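Side-chain contacts in alpha-Amylase (Thermotoga maritima, PDB 2B5D), which belongs to glycosyl hydrolase family 57 and joins a domain built round parallel strands to a helical C-terminal region: residues A[82-87]-A[287-292]; A[126-131]-A[135-140]; A[150-155]-A[421-426]; A[449-454]-A[503-508]. All coordinates share one frame; numbering follows the deposited sequence.

Contact 1: A[82-87]-A[287-292]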
# COMPACT_ATOMS: atom_id res chain seq x y z
N ILE A 82 8.27 5.60 34.50
CA ILE A 82 8.77 6.35 35.69
C ILE A 82 10.25 6.79 35.56
O ILE A 82 10.65 7.85 36.09
CB ILE A 82 8.64 5.54 37.00
CG1 ILE A 82 7.16 5.31 37.35
CG2 ILE A 82 9.39 6.26 38.16
CD1 ILE A 82 6.92 4.18 38.38
N GLU A 83 11.04 5.97 34.86
CA GLU A 83 12.40 6.34 34.48
C GLU A 83 12.38 7.57 33.56
O GLU A 83 13.13 8.52 33.79
CB GLU A 83 13.10 5.16 33.80
CG GLU A 83 14.61 5.33 33.56
CD GLU A 83 15.12 4.44 32.43
OE1 GLU A 83 15.74 3.40 32.72
OE2 GLU A 83 14.86 4.76 31.24
N LEU A 84 11.52 7.55 32.54
CA LEU A 84 11.34 8.71 31.66
C LEU A 84 10.84 9.91 32.44
O LEU A 84 11.23 11.05 32.16
CB LEU A 84 10.36 8.42 30.53
CG LEU A 84 10.47 9.14 29.18
CD1 LEU A 84 9.11 9.19 28.52
CD2 LEU A 84 11.06 10.54 29.24
N ALA A 85 9.98 9.66 33.42
CA ALA A 85 9.42 10.74 34.22
C ALA A 85 10.54 11.49 34.92
O ALA A 85 10.56 12.72 34.90
CB ALA A 85 8.41 10.20 35.22
N ASN A 86 11.46 10.74 35.52
CA ASN A 86 12.66 11.29 36.16
C ASN A 86 13.63 12.06 35.25
O ASN A 86 14.05 13.18 35.59
CB ASN A 86 13.38 10.20 36.93
CG ASN A 86 12.93 10.12 38.38
OD1 ASN A 86 12.67 9.03 38.90
ND2 ASN A 86 12.82 11.29 39.03
N LYS A 87 13.97 11.46 34.11
CA LYS A 87 14.72 12.14 33.06
C LYS A 87 14.07 13.48 32.73
O LYS A 87 14.75 14.44 32.35
CB LYS A 87 14.73 11.30 31.79
CG LYS A 87 16.00 10.53 31.46
CD LYS A 87 15.98 10.21 29.96
CE LYS A 87 17.25 9.52 29.46
NZ LYS A 87 17.16 8.02 29.43
N THR A 287 3.92 8.85 24.47
CA THR A 287 4.61 8.36 25.66
C THR A 287 3.67 8.35 26.87
O THR A 287 3.81 7.53 27.78
CB THR A 287 5.86 9.23 26.01
OG1 THR A 287 5.46 10.59 26.25
CG2 THR A 287 6.88 9.23 24.88
N GLY A 288 2.74 9.30 26.88
CA GLY A 288 1.84 9.44 28.02
C GLY A 288 2.16 10.66 28.86
O GLY A 288 1.37 11.06 29.72
N ILE A 289 3.32 11.24 28.62
CA ILE A 289 3.63 12.52 29.24
C ILE A 289 3.53 13.67 28.25
O ILE A 289 4.28 13.77 27.27
CB ILE A 289 4.89 12.52 30.21
CG1 ILE A 289 5.55 13.92 30.27
CG2 ILE A 289 5.85 11.31 30.01
CD1 ILE A 289 6.69 14.09 29.40
N LYS A 290 2.54 14.52 28.54
CA LYS A 290 2.03 15.57 27.65
C LYS A 290 1.89 16.89 28.41
O LYS A 290 1.34 16.91 29.51
CB LYS A 290 0.65 15.17 27.11
CG LYS A 290 0.44 13.71 26.72
CD LYS A 290 -0.80 13.62 25.87
CE LYS A 290 -1.40 12.23 25.88
NZ LYS A 290 -0.89 11.38 24.79
N TYR A 291 2.34 17.99 27.81
CA TYR A 291 2.49 19.27 28.52
C TYR A 291 1.60 20.43 28.07
O TYR A 291 1.59 21.47 28.69
CB TYR A 291 3.96 19.72 28.42
CG TYR A 291 4.98 18.84 29.14
CD1 TYR A 291 6.05 18.31 28.46
CD2 TYR A 291 4.88 18.59 30.52
CE1 TYR A 291 7.00 17.52 29.12
CE2 TYR A 291 5.84 17.81 31.19
CZ TYR A 291 6.88 17.29 30.49
OH TYR A 291 7.82 16.53 31.14
N HIS A 292 0.83 20.26 27.01
CA HIS A 292 0.01 21.35 26.48
C HIS A 292 -1.47 21.21 26.81
O HIS A 292 -1.97 20.09 27.06
CB HIS A 292 0.24 21.50 24.98
CG HIS A 292 1.69 21.68 24.62
ND1 HIS A 292 2.62 20.66 24.68
CD2 HIS A 292 2.38 22.78 24.23
CE1 HIS A 292 3.80 21.11 24.30
NE2 HIS A 292 3.68 22.40 24.02
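Leu84 meets Thr287 and Ile289 through a single methyl group, and the whole contact turns on it. Its CD1 lies 4.1 Å from CB of Thr287, where the two side chains cross at about a right angle. The same CD1 is 4.2 Å from the branch methyl CG2 of Ile289, so it fills the corner between the two loop residues. An ST turn folds the loop here: Thr287 OG1 accepts the backbone N-H of Ile289 at 3.3 Å from N, with an N-H...O angle of 158°. With chi1 at 60°, OG1 sits between its own backbone N and carbonyl carbon and can accept from Ile289, two residues further on, while CB is left to the leucine. Asp264 grips the turn as well, bonded to Thr287 OG1 and to the N of Gly288, whose positive phi suits glycine.

The opposite character appears on the helix beside the apolar patch. Glu83, one residue before Leu84, and Lys87, three after it, are exposed and do not touch the loop 287-292; each carries its charge to the hydroxyl of Tyr277. The contact is thus a small apolar patch with a polar border. Ile265, of the short helix 265-268, packs on all three touching residues, and Tyr106 of helix 97-119 touches Ile289, so that the loop is wedged between helix 68-91 and its neighbours.

Contact 2: A[126-131]-A[135-140]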
# COMPACT_ATOMS: atom_id res chain seq x y z
N GLU A 126 -9.38 -7.78 40.85
CA GLU A 126 -9.57 -7.96 42.28
C GLU A 126 -10.08 -6.65 42.90
O GLU A 126 -10.95 -6.67 43.78
CB GLU A 126 -8.24 -8.42 42.90
CG GLU A 126 -8.22 -8.59 44.41
CD GLU A 126 -6.87 -9.15 44.91
OE1 GLU A 126 -6.04 -8.35 45.46
OE2 GLU A 126 -6.62 -10.38 44.74
N GLY A 127 -9.56 -5.51 42.43
CA GLY A 127 -10.04 -4.20 42.87
C GLY A 127 -11.47 -3.91 42.45
O GLY A 127 -12.29 -3.43 43.23
N PHE A 128 -11.79 -4.19 41.20
CA PHE A 128 -13.15 -4.00 40.73
C PHE A 128 -14.14 -4.94 41.42
O PHE A 128 -15.30 -4.58 41.67
CB PHE A 128 -13.21 -4.14 39.20
CG PHE A 128 -12.65 -2.95 38.48
CD1 PHE A 128 -11.34 -2.99 37.96
CD2 PHE A 128 -13.40 -1.78 38.34
CE1 PHE A 128 -10.80 -1.87 37.28
CE2 PHE A 128 -12.87 -0.67 37.67
CZ PHE A 128 -11.57 -0.71 37.15
N LYS A 129 -13.67 -6.15 41.72
CA LYS A 129 -14.48 -7.17 42.37
C LYS A 129 -14.88 -6.68 43.77
O LYS A 129 -16.02 -6.86 44.21
CB LYS A 129 -13.69 -8.48 42.44
CG LYS A 129 -14.41 -9.64 43.06
CD LYS A 129 -13.47 -10.85 43.16
CE LYS A 129 -14.19 -12.05 43.76
NZ LYS A 129 -13.24 -13.01 44.37
N LYS A 130 -13.92 -6.03 44.42
CA LYS A 130 -14.07 -5.57 45.79
C LYS A 130 -15.08 -4.42 45.90
O LYS A 130 -15.80 -4.31 46.89
CB LYS A 130 -12.69 -5.19 46.34
CG LYS A 130 -12.67 -4.33 47.57
CD LYS A 130 -11.25 -4.05 48.01
CE LYS A 130 -11.04 -2.57 48.30
NZ LYS A 130 -10.50 -1.90 47.09
N TYR A 131 -15.16 -3.60 44.87
CA TYR A 131 -16.17 -2.57 44.87
C TYR A 131 -17.55 -3.11 44.50
O TYR A 131 -18.56 -2.57 44.95
CB TYR A 131 -15.73 -1.33 44.09
CG TYR A 131 -14.56 -0.63 44.78
CD1 TYR A 131 -14.75 0.14 45.94
CD2 TYR A 131 -13.27 -0.74 44.28
CE1 TYR A 131 -13.69 0.77 46.58
CE2 TYR A 131 -12.19 -0.12 44.92
CZ TYR A 131 -12.41 0.63 46.07
OH TYR A 131 -11.32 1.24 46.68
N GLY A 135 -21.47 -3.05 46.79
CA GLY A 135 -22.75 -2.62 46.21
C GLY A 135 -22.72 -1.22 45.60
O GLY A 135 -23.69 -0.77 45.00
N LYS A 136 -21.60 -0.54 45.75
CA LYS A 136 -21.39 0.77 45.16
C LYS A 136 -21.12 0.66 43.66
O LYS A 136 -21.47 1.56 42.88
CB LYS A 136 -20.22 1.48 45.85
CG LYS A 136 -20.33 1.55 47.37
CD LYS A 136 -19.40 2.60 47.97
CE LYS A 136 -18.04 2.00 48.36
NZ LYS A 136 -17.63 2.47 49.73
N LEU A 137 -20.50 -0.46 43.27
CA LEU A 137 -20.24 -0.76 41.87
C LEU A 137 -21.06 -1.98 41.46
O LEU A 137 -21.25 -2.91 42.25
CB LEU A 137 -18.75 -1.05 41.64
CG LEU A 137 -18.29 -1.24 40.20
CD1 LEU A 137 -18.37 0.09 39.39
CD2 LEU A 137 -16.89 -1.74 40.23
N GLU A 138 -21.56 -1.93 40.23
CA GLU A 138 -22.27 -3.01 39.59
C GLU A 138 -21.57 -3.22 38.23
O GLU A 138 -21.42 -2.26 37.43
CB GLU A 138 -23.77 -2.64 39.48
CG GLU A 138 -24.63 -3.42 38.52
CD GLU A 138 -24.87 -4.88 38.95
OE1 GLU A 138 -25.59 -5.56 38.19
OE2 GLU A 138 -24.36 -5.36 39.99
N ILE A 139 -21.08 -4.44 38.02
CA ILE A 139 -20.35 -4.86 36.82
C ILE A 139 -21.16 -5.90 36.07
O ILE A 139 -21.45 -6.97 36.59
CB ILE A 139 -19.00 -5.54 37.17
CG1 ILE A 139 -18.21 -4.76 38.20
CG2 ILE A 139 -18.22 -5.86 35.92
CD1 ILE A 139 -17.14 -5.56 38.80
N VAL A 140 -21.53 -5.55 34.84
CA VAL A 140 -22.24 -6.40 33.93
C VAL A 140 -21.25 -7.10 32.96
O VAL A 140 -20.09 -6.66 32.78
CB VAL A 140 -23.28 -5.59 33.19
CG1 VAL A 140 -24.12 -4.77 34.20
CG2 VAL A 140 -22.64 -4.67 32.17
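Phe128 and Tyr131 both hold CG anti to their carbonyl carbon (chi1 -74° and -66°), while Leu137 has CG anti to its backbone N (chi1 -174°), and its CD2 reaches the edge of the Phe128 ring, the carbonyl O of Phe128 and CB of Tyr131. The phenyl ring of Phe128 is met at its edge and in its plane: its CD2 is 4.0 Å from CD2 of Leu137. At the root of the same side chain, CB of Phe128 lies 4.2 Å from CD1 of Ile139. Tyr131 approaches with the root of its side chain, CB to CB of Leu137 at 3.9 Å, and only the edge of its ring borders CE of Lys136.

These side chains sit where helix 125-134 is followed, after a short turn, by strand 137-142, an alpha-to-beta connection of the parallel sheet. Gly135, with positive phi, ends the helical run. Tyr131 O receives weak bonds from the N of Gly135 (3.5 Å) and the N of Leu137 (3.3 Å), and Thr134 OG1 is bonded to it too. Leu53 and Met55 of the adjacent strand 53-57 continue the apolar layer beyond Leu137, and Phe45 meets Tyr131 edge-to-face.

Methyl groups also lean on the helix backbone, CD1 of Ile139 coming within 3.5 Å of Phe128 O. The chemistry therefore divides the labour: apolar branches join helix to strand in the interior, while two weak backbone bonds across the segments, together with the bond from Thr134, share the carbonyl of Tyr131.

Contact 3: A[150-155]-A[421-426]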
# COMPACT_ATOMS: atom_id res chain seq x y z
N PRO A 150 -26.75 -8.81 16.16
CA PRO A 150 -27.70 -8.75 15.03
C PRO A 150 -27.12 -9.15 13.67
O PRO A 150 -27.87 -9.50 12.74
CB PRO A 150 -28.16 -7.27 15.00
CG PRO A 150 -27.83 -6.75 16.30
CD PRO A 150 -26.63 -7.49 16.82
N LEU A 151 -25.81 -9.05 13.52
CA LEU A 151 -25.24 -9.56 12.29
C LEU A 151 -25.39 -11.09 12.18
O LEU A 151 -25.55 -11.62 11.09
CB LEU A 151 -23.76 -9.14 12.19
CG LEU A 151 -23.08 -9.46 10.85
CD1 LEU A 151 -23.82 -8.84 9.63
CD2 LEU A 151 -21.58 -9.07 10.92
N TYR A 152 -25.36 -11.78 13.31
CA TYR A 152 -25.41 -13.25 13.39
C TYR A 152 -26.77 -13.88 13.78
O TYR A 152 -26.83 -15.05 14.17
CB TYR A 152 -24.37 -13.69 14.40
CG TYR A 152 -23.01 -13.23 13.94
CD1 TYR A 152 -22.41 -13.84 12.82
CD2 TYR A 152 -22.35 -12.14 14.57
CE1 TYR A 152 -21.20 -13.41 12.35
CE2 TYR A 152 -21.10 -11.70 14.09
CZ TYR A 152 -20.54 -12.34 12.98
OH TYR A 152 -19.31 -11.97 12.49
N GLN A 153 -27.86 -13.11 13.66
CA GLN A 153 -29.15 -13.56 14.20
C GLN A 153 -29.69 -14.83 13.52
O GLN A 153 -30.54 -15.53 14.07
CB GLN A 153 -30.19 -12.46 14.16
CG GLN A 153 -30.58 -11.99 12.81
CD GLN A 153 -31.42 -10.72 12.91
OE1 GLN A 153 -32.64 -10.77 12.81
NE2 GLN A 153 -30.77 -9.59 13.15
N MET A 154 -29.19 -15.10 12.32
CA MET A 154 -29.58 -16.29 11.61
C MET A 154 -28.80 -17.53 12.05
O MET A 154 -29.04 -18.60 11.55
CB MET A 154 -29.50 -16.08 10.10
CG MET A 154 -30.20 -17.20 9.39
SD MET A 154 -30.69 -16.67 7.77
CE MET A 154 -31.43 -18.21 7.18
N TYR A 155 -27.91 -17.38 13.03
CA TYR A 155 -27.04 -18.41 13.53
C TYR A 155 -27.17 -18.37 15.02
O TYR A 155 -26.22 -17.99 15.71
CB TYR A 155 -25.57 -18.14 13.06
CG TYR A 155 -25.47 -17.92 11.55
CD1 TYR A 155 -25.33 -18.99 10.67
CD2 TYR A 155 -25.53 -16.62 11.00
CE1 TYR A 155 -25.25 -18.80 9.27
CE2 TYR A 155 -25.47 -16.40 9.61
CZ TYR A 155 -25.30 -17.49 8.74
OH TYR A 155 -25.24 -17.27 7.35
N ARG A 421 -18.77 -14.98 3.65
CA ARG A 421 -18.99 -16.38 3.30
C ARG A 421 -18.06 -17.28 4.08
O ARG A 421 -18.42 -18.42 4.36
CB ARG A 421 -18.97 -16.67 1.79
CG ARG A 421 -17.73 -16.22 1.07
CD ARG A 421 -17.27 -17.22 -0.01
NE ARG A 421 -15.86 -16.99 -0.32
CZ ARG A 421 -15.27 -17.24 -1.48
NH1 ARG A 421 -13.97 -16.97 -1.63
NH2 ARG A 421 -15.96 -17.75 -2.50
N HIS A 422 -16.90 -16.79 4.46
CA HIS A 422 -16.06 -17.58 5.35
C HIS A 422 -16.63 -17.71 6.75
O HIS A 422 -16.53 -18.79 7.36
CB HIS A 422 -14.60 -17.10 5.39
CG HIS A 422 -13.77 -17.69 4.29
ND1 HIS A 422 -13.59 -17.06 3.08
CD2 HIS A 422 -13.15 -18.89 4.19
CE1 HIS A 422 -12.87 -17.85 2.28
NE2 HIS A 422 -12.58 -18.95 2.94
N LEU A 423 -17.21 -16.63 7.27
CA LEU A 423 -17.88 -16.70 8.55
C LEU A 423 -19.07 -17.67 8.53
O LEU A 423 -19.23 -18.50 9.41
CB LEU A 423 -18.27 -15.30 9.01
CG LEU A 423 -17.48 -14.60 10.15
CD1 LEU A 423 -16.19 -15.26 10.62
CD2 LEU A 423 -17.27 -13.15 9.81
N HIS A 424 -19.89 -17.57 7.50
CA HIS A 424 -20.97 -18.46 7.26
C HIS A 424 -20.53 -19.94 7.31
O HIS A 424 -21.08 -20.72 8.12
CB HIS A 424 -21.61 -18.15 5.92
CG HIS A 424 -22.67 -19.13 5.55
ND1 HIS A 424 -22.46 -20.16 4.66
CD2 HIS A 424 -23.94 -19.27 5.99
CE1 HIS A 424 -23.57 -20.87 4.54
NE2 HIS A 424 -24.48 -20.36 5.34
N GLU A 425 -19.52 -20.32 6.51
CA GLU A 425 -19.00 -21.69 6.52
C GLU A 425 -18.38 -22.08 7.86
O GLU A 425 -18.57 -23.20 8.34
CB GLU A 425 -17.97 -21.91 5.42
CG GLU A 425 -18.55 -22.02 4.05
CD GLU A 425 -19.51 -23.18 3.92
OE1 GLU A 425 -19.28 -24.24 4.59
OE2 GLU A 425 -20.50 -23.01 3.16
N MET A 426 -17.64 -21.17 8.47
CA MET A 426 -17.06 -21.53 9.79
C MET A 426 -18.10 -21.86 10.88
O MET A 426 -17.86 -22.72 11.71
CB MET A 426 -16.09 -20.47 10.32
CG MET A 426 -14.89 -20.19 9.41
SD MET A 426 -14.24 -18.51 9.66
CE MET A 426 -13.70 -18.56 11.40
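The rings of Tyr155 and His424 meet rim to rim, centroids 5.8 Å apart and planes 72° from parallel, with neither lying over the other's face. The closest approach modelled between them is doubtful, and the pair is safely read only as a crossing of two flat groups. Tyr152 offers the second ring. Leu151 CB covers one of its faces, offset toward the rim, and Leu423 stands at its edge, near the ring plane, where CD2 is 3.6 Å from the phenol OH and CG is 4.0 Å from the same oxygen.

The two tyrosines are the first and last residues of a type I beta turn, closed by Tyr155 N to Tyr152 O at 2.8 Å, and Tyr155 stands at the N-cap position of helix 156-174. From within the turn, Gln153 NE2 reaches back to Pro150 O at 2.9 Å; the donor lies in the carbonyl plane, on a lone pair, and the N-H...O angle is 161°.

Helix 418-436 thus meets a loop of the family 57 region, and the second subunit joins them. Its Leu299 donates a backbone N-H to Tyr155 OH, its Ser298 OG is bonded to the same hydroxyl, and its Asp300 packs on His424. The contact is accordingly of two kinds: Leu423 against Tyr152 is packing, which Leu299 of the second subunit extends by touching Tyr152 too, whereas the Tyr155 end adds hydrogen bonds to that subunit, so that this joint between the two family regions also belongs to the oligomer interface.

Contact 4: A[449-454]-A[503-508]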
# COMPACT_ATOMS: atom_id res chain seq x y z
N LEU A 449 -11.16 -28.64 18.69
CA LEU A 449 -12.47 -28.07 18.55
C LEU A 449 -12.59 -26.82 19.43
O LEU A 449 -13.16 -25.81 19.01
CB LEU A 449 -13.52 -29.13 18.85
CG LEU A 449 -13.75 -30.08 17.66
CD1 LEU A 449 -14.70 -31.23 18.04
CD2 LEU A 449 -14.25 -29.39 16.39
N ASN A 450 -12.03 -26.88 20.63
CA ASN A 450 -11.98 -25.73 21.51
C ASN A 450 -11.22 -24.52 20.92
O ASN A 450 -11.61 -23.37 21.15
CB ASN A 450 -11.33 -26.12 22.83
CG ASN A 450 -12.24 -26.90 23.76
OD1 ASN A 450 -11.81 -27.28 24.85
ND2 ASN A 450 -13.48 -27.14 23.35
N GLN A 451 -10.13 -24.76 20.20
CA GLN A 451 -9.37 -23.68 19.57
C GLN A 451 -10.08 -23.21 18.31
O GLN A 451 -10.11 -22.01 18.01
CB GLN A 451 -7.90 -24.09 19.29
CG GLN A 451 -6.95 -22.91 19.01
CD GLN A 451 -6.75 -22.05 20.23
OE1 GLN A 451 -6.69 -22.57 21.35
NE2 GLN A 451 -6.64 -20.73 20.03
N MET A 452 -10.72 -24.11 17.59
CA MET A 452 -11.55 -23.63 16.50
C MET A 452 -12.59 -22.58 16.96
O MET A 452 -12.76 -21.55 16.32
CB MET A 452 -12.20 -24.78 15.76
CG MET A 452 -11.18 -25.51 14.90
SD MET A 452 -11.81 -27.12 14.33
CE MET A 452 -12.91 -26.65 12.97
N LEU A 453 -13.24 -22.83 18.10
CA LEU A 453 -14.29 -21.93 18.57
C LEU A 453 -13.72 -20.58 18.97
O LEU A 453 -14.33 -19.54 18.68
CB LEU A 453 -15.11 -22.56 19.72
CG LEU A 453 -16.35 -21.78 20.18
CD1 LEU A 453 -17.37 -21.54 19.01
CD2 LEU A 453 -17.01 -22.50 21.39
N ARG A 454 -12.57 -20.60 19.61
CA ARG A 454 -11.84 -19.39 19.94
C ARG A 454 -11.50 -18.56 18.72
O ARG A 454 -11.69 -17.36 18.70
CB ARG A 454 -10.55 -19.78 20.61
CG ARG A 454 -10.76 -20.52 21.87
CD ARG A 454 -9.41 -20.60 22.65
NE ARG A 454 -9.43 -21.36 23.89
CZ ARG A 454 -9.11 -22.65 24.03
NH1 ARG A 454 -8.77 -23.38 22.99
NH2 ARG A 454 -9.15 -23.22 25.24
N GLU A 503 1.95 -29.40 17.16
CA GLU A 503 2.84 -28.28 17.43
C GLU A 503 2.21 -26.95 17.00
O GLU A 503 2.36 -25.94 17.69
CB GLU A 503 4.19 -28.49 16.73
CG GLU A 503 5.05 -29.58 17.36
CD GLU A 503 6.53 -29.36 17.10
OE1 GLU A 503 7.20 -28.75 17.99
OE2 GLU A 503 7.01 -29.77 16.00
N MET A 504 1.57 -26.98 15.83
CA MET A 504 0.78 -25.87 15.35
C MET A 504 -0.38 -25.58 16.33
O MET A 504 -0.58 -24.45 16.73
CB MET A 504 0.21 -26.15 13.95
CG MET A 504 -0.44 -24.91 13.33
SD MET A 504 -1.54 -25.29 11.93
CE MET A 504 -0.34 -25.67 10.66
N LEU A 505 -1.12 -26.61 16.72
CA LEU A 505 -2.21 -26.47 17.70
C LEU A 505 -1.74 -25.83 18.99
O LEU A 505 -2.40 -24.94 19.52
CB LEU A 505 -2.89 -27.81 18.00
CG LEU A 505 -3.93 -27.82 19.15
CD1 LEU A 505 -5.18 -26.97 18.84
CD2 LEU A 505 -4.32 -29.25 19.47
N ARG A 506 -0.58 -26.24 19.48
CA ARG A 506 -0.04 -25.63 20.69
C ARG A 506 0.37 -24.19 20.44
O ARG A 506 0.45 -23.38 21.37
CB ARG A 506 1.20 -26.39 21.15
CG ARG A 506 0.95 -27.73 21.75
CD ARG A 506 2.07 -28.03 22.75
NE ARG A 506 3.37 -28.09 22.09
CZ ARG A 506 3.82 -29.13 21.38
NH1 ARG A 506 5.02 -29.06 20.81
NH2 ARG A 506 3.07 -30.24 21.24
N TYR A 507 0.70 -23.89 19.19
CA TYR A 507 1.14 -22.54 18.88
C TYR A 507 -0.12 -21.67 19.03
O TYR A 507 -0.15 -20.77 19.86
CB TYR A 507 1.80 -22.43 17.49
CG TYR A 507 1.86 -21.00 17.03
CD1 TYR A 507 2.51 -20.05 17.81
CD2 TYR A 507 1.23 -20.58 15.85
CE1 TYR A 507 2.52 -18.70 17.46
CE2 TYR A 507 1.24 -19.24 15.49
CZ TYR A 507 1.89 -18.30 16.29
OH TYR A 507 1.94 -16.98 15.96
N TYR A 508 -1.16 -22.00 18.27
CA TYR A 508 -2.50 -21.41 18.41
C TYR A 508 -3.05 -21.32 19.85
O TYR A 508 -3.57 -20.27 20.25
CB TYR A 508 -3.48 -22.21 17.56
CG TYR A 508 -3.24 -22.11 16.07
CD1 TYR A 508 -4.02 -22.84 15.21
CD2 TYR A 508 -2.23 -21.30 15.53
CE1 TYR A 508 -3.87 -22.77 13.85
CE2 TYR A 508 -2.03 -21.22 14.13
CZ TYR A 508 -2.86 -21.98 13.30
OH TYR A 508 -2.75 -21.97 11.91
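Gln451 and Tyr508 are the chief partners in a helix-helix packing within the helical C-terminal region, where helix 443-458 rests against the short helix 502-511. Their side chains slant across each other, the amide plane of the glutamine tilted 45° from the phenol ring. The touch is made low down: CG of Gln451 is 3.8 Å from CB of Tyr508. The ring itself swings off from that point, away from helix 443-458. Leu505, nearly one turn earlier, supplies the other apolar touch, its CD1 lying 4.0 Å from CB of Gln451.

Gln451 reaches out with CG anti to its backbone N and then bends at chi2 (67°), which carries its amide alongside the end of the neighbouring segment. NE2 comes within 3.1 Å of Tyr508 O, but at an angle too poor for a hydrogen bond; it is bonded to the carbonyl O of Asp512, with a weak second bond to Glu455. The buried amide thus spends its N-H groups on a carbonyl just beyond the segment and on its own helix.

The far end of the tyrosine is equally committed. Its OH is bonded to Asn490 of helix 473-496 and to the backbone O of Glu20 of the third subunit, which takes this helix pair to an interface between chains. Within helix 502-511, CG of Met504 lies 3.8 Å above one face of the Tyr508 ring, offset toward the rim.

All four contacts are buried, but at different depths. Contact 2, the most central, joins consecutive elements of the parallel-strand domain. Contacts 1, 3 and 4 lie 24 to 26 Å from the chain centre, with contacts 1 and 3 on opposite sides of it. Contact 1 fastens a loop within its own family region through three residues, and no other chain touches its segments. Contacts 3 and 4 use successive helices, 418-436 and 443-458, with nearest atoms about 6 Å apart, and both border the third subunit; contact 3 also meets the second. Tyr155 and Tyr508 each bond another subunit through the hydroxyl, whereas the aromatic rings of contact 2 serve internal apolar packing.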